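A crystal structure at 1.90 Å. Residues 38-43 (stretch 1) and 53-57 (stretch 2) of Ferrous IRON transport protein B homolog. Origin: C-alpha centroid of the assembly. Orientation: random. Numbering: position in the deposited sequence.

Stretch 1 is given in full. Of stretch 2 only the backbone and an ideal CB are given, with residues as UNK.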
# COMPACT_ATOMS: atom_id res chain seq x y z
N VAL A 38 -17.06 11.91 -5.23
CA VAL A 38 -16.45 11.37 -6.45
C VAL A 38 -14.95 11.13 -6.26
O VAL A 38 -14.12 11.93 -6.71
CB VAL A 38 -16.65 12.31 -7.65
CG1 VAL A 38 -16.26 11.60 -8.94
CG2 VAL A 38 -18.09 12.79 -7.71
N GLU A 39 -14.62 10.02 -5.62
CA GLU A 39 -13.26 9.77 -5.15
C GLU A 39 -12.20 9.87 -6.24
O GLU A 39 -12.30 9.24 -7.29
CB GLU A 39 -13.17 8.40 -4.47
CG GLU A 39 -11.83 8.14 -3.83
CD GLU A 39 -11.79 6.86 -3.05
OE1 GLU A 39 -12.76 6.08 -3.12
OE2 GLU A 39 -10.78 6.62 -2.36
N LYS A 40 -11.17 10.68 -5.98
CA LYS A 40 -10.01 10.72 -6.85
C LYS A 40 -9.11 9.52 -6.57
O LYS A 40 -8.89 9.16 -5.42
CB LYS A 40 -9.24 12.03 -6.67
CG LYS A 40 -9.98 13.24 -7.22
CD LYS A 40 -9.19 14.52 -7.04
CE LYS A 40 -10.04 15.74 -7.38
NZ LYS A 40 -11.29 15.80 -6.57
N LYS A 41 -8.62 8.90 -7.63
CA LYS A 41 -7.78 7.72 -7.51
C LYS A 41 -6.34 8.03 -7.92
O LYS A 41 -5.47 7.16 -7.88
CB LYS A 41 -8.33 6.59 -8.38
CG LYS A 41 -9.84 6.45 -8.29
CD LYS A 41 -10.28 5.66 -7.07
CE LYS A 41 -10.13 4.17 -7.32
NZ LYS A 41 -10.75 3.37 -6.23
N GLU A 42 -6.09 9.27 -8.33
CA GLU A 42 -4.75 9.72 -8.66
C GLU A 42 -4.41 11.02 -7.93
O GLU A 42 -5.25 11.90 -7.80
CB GLU A 42 -4.58 9.90 -10.16
CG GLU A 42 -4.22 8.62 -10.89
CD GLU A 42 -4.16 8.80 -12.39
OE1 GLU A 42 -5.23 8.92 -13.02
OE2 GLU A 42 -3.04 8.79 -12.95
N GLY A 43 -3.16 11.12 -7.48
CA GLY A 43 -2.70 12.30 -6.76
C GLY A 43 -1.20 12.25 -6.61
O GLY A 43 -0.53 11.47 -7.29
N UNK A 53 3.95 10.34 -7.53
CA UNK A 53 2.61 10.24 -8.08
C UNK A 53 1.97 8.94 -7.61
O UNK A 53 2.55 7.86 -7.76
CB UNK A 53 2.64 10.31 -9.61
N UNK A 54 0.78 9.05 -7.04
CA UNK A 54 0.13 7.91 -6.41
C UNK A 54 -1.15 7.52 -7.14
O UNK A 54 -1.98 8.37 -7.47
CB UNK A 54 -0.18 8.22 -4.94
N UNK A 55 -1.29 6.22 -7.39
CA UNK A 55 -2.53 5.68 -7.94
C UNK A 55 -3.09 4.62 -7.00
O UNK A 55 -2.36 3.74 -6.53
CB UNK A 55 -2.30 5.09 -9.33
N UNK A 56 -4.39 4.71 -6.73
CA UNK A 56 -5.08 3.81 -5.82
C UNK A 56 -5.79 2.77 -6.67
O UNK A 56 -6.76 3.10 -7.36
CB UNK A 56 -6.06 4.56 -4.91
N UNK A 57 -5.30 1.54 -6.64
CA UNK A 57 -5.86 0.46 -7.45
C UNK A 57 -7.05 -0.18 -6.75
O UNK A 57 -7.11 -0.20 -5.50
CB UNK A 57 -4.79 -0.60 -7.75

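The two stretches run antiparallel, and most of what joins them is backbone, so each position must first be read for what the main chain already fixes and only then for what a side chain can add.

Position 53 has extended angles (-85/128), and its CA-to-CB bond points sideways. The ideal CB lies 4.1 Å from Gly-43 O, while the CA makes a CA-H...O contact with that same oxygen at 3.5 Å. Stretch 1 offers no side chain here, because its nearest residue is a glycine. Many residues would suit, polar or charged ones included. The deposited residue is Lys-53, with chi1 m and the rest of the chain t; its end leads away from stretch 1, so the contact asks little of it.

Position 54 pairs with Gly-43 in a hydrogen-bonded bridge. Its N donates to Gly-43 O at 2.8 Å, nearly straight at 173°, and its O accepts from Gly-43 N at 3.0 Å. The CB points to the same face as a CB on Gly-43 would, but Gly-43 has none, so stretch 1 supplies no side chain to match. A beta-branched or other strand-forming residue fits the angles of -115/133, though stretch 1 alone does not single one out. The residue is Val-54, chi1 t. Its carbonyl also receives a CA-H...O contact from Glu-42 CA, at 3.3 Å from Val-54 O.

Position 55 faces Glu-42 in a non-hydrogen-bonded bridge, the CA atoms 4.7 Å apart and both side chains on one face. Its ideal CB is 4.3 Å from Glu-42 CG, so the nearest part of the neighbour's side chain is aliphatic, while the carboxylate lies farther out. A compact branched aliphatic or threonine would pack on that methylene, and a long basic residue might reach for the charge. Val-55 takes the first course: with chi1 p, its CG2 comes within 4.1 Å of Glu-42 CG. Val-55 CA lies 3.3 Å from Lys-41 O in another CA-H...O contact.

Position 56 sends its CB toward stretch 1, and its N donates to Lys-41 O at 2.9 Å, the last rung of the ladder. Stretch 1 offers both the Glu-39 carboxylate and the Lys-41 ammonium nearby, so an acid, a neutral polar residue or a basic one could each be argued; an acid would bring like charges close to Glu-39, which a water or a nearby cation could ease. The deposited residue is an acid, Asp-56, chi1 t. Its OD2 stands 4.1 Å from Glu-39 OE2, like charges close together, and the two acids share water 1, which can donate to Glu-39 OE2 at 2.8 Å and to Asp-56 OD2 at 2.6 Å.

Position 57 points its CB away, with nothing of stretch 1 near it, so this contact sets no preference. It is Leu-57; its backbone alone takes part, through water 2, which accepts from Lys-41 NZ at 2.6 Å and donates a weak bond to Leu-57 O at 3.0 Å.

Stretch 2, residues 53-57: KVVDL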
# COMPACT_ATOMS: atom_id res chain seq x y z
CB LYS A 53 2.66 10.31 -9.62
CG LYS A 53 3.28 11.60 -10.15
CD LYS A 53 3.63 11.49 -11.63
CE LYS A 53 4.37 12.73 -12.13
NZ LYS A 53 4.69 12.63 -13.58
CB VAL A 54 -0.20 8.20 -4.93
CG1 VAL A 54 -0.76 6.95 -4.25
CG2 VAL A 54 1.04 8.71 -4.19
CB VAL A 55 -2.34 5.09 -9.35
CG1 VAL A 55 -1.35 3.95 -9.31
CG2 VAL A 55 -3.66 4.63 -9.93
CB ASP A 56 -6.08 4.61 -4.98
CG ASP A 56 -6.60 3.84 -3.77
OD1 ASP A 56 -6.23 2.66 -3.59
OD2 ASP A 56 -7.39 4.42 -2.99
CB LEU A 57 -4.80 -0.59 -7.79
CG LEU A 57 -3.61 -0.13 -8.64
CD1 LEU A 57 -2.52 -1.19 -8.69
CD2 LEU A 57 -4.05 0.25 -10.06
O HOH W 1 -8.29 6.81 -3.57
O HOH W 2 -9.41 1.69 -4.85
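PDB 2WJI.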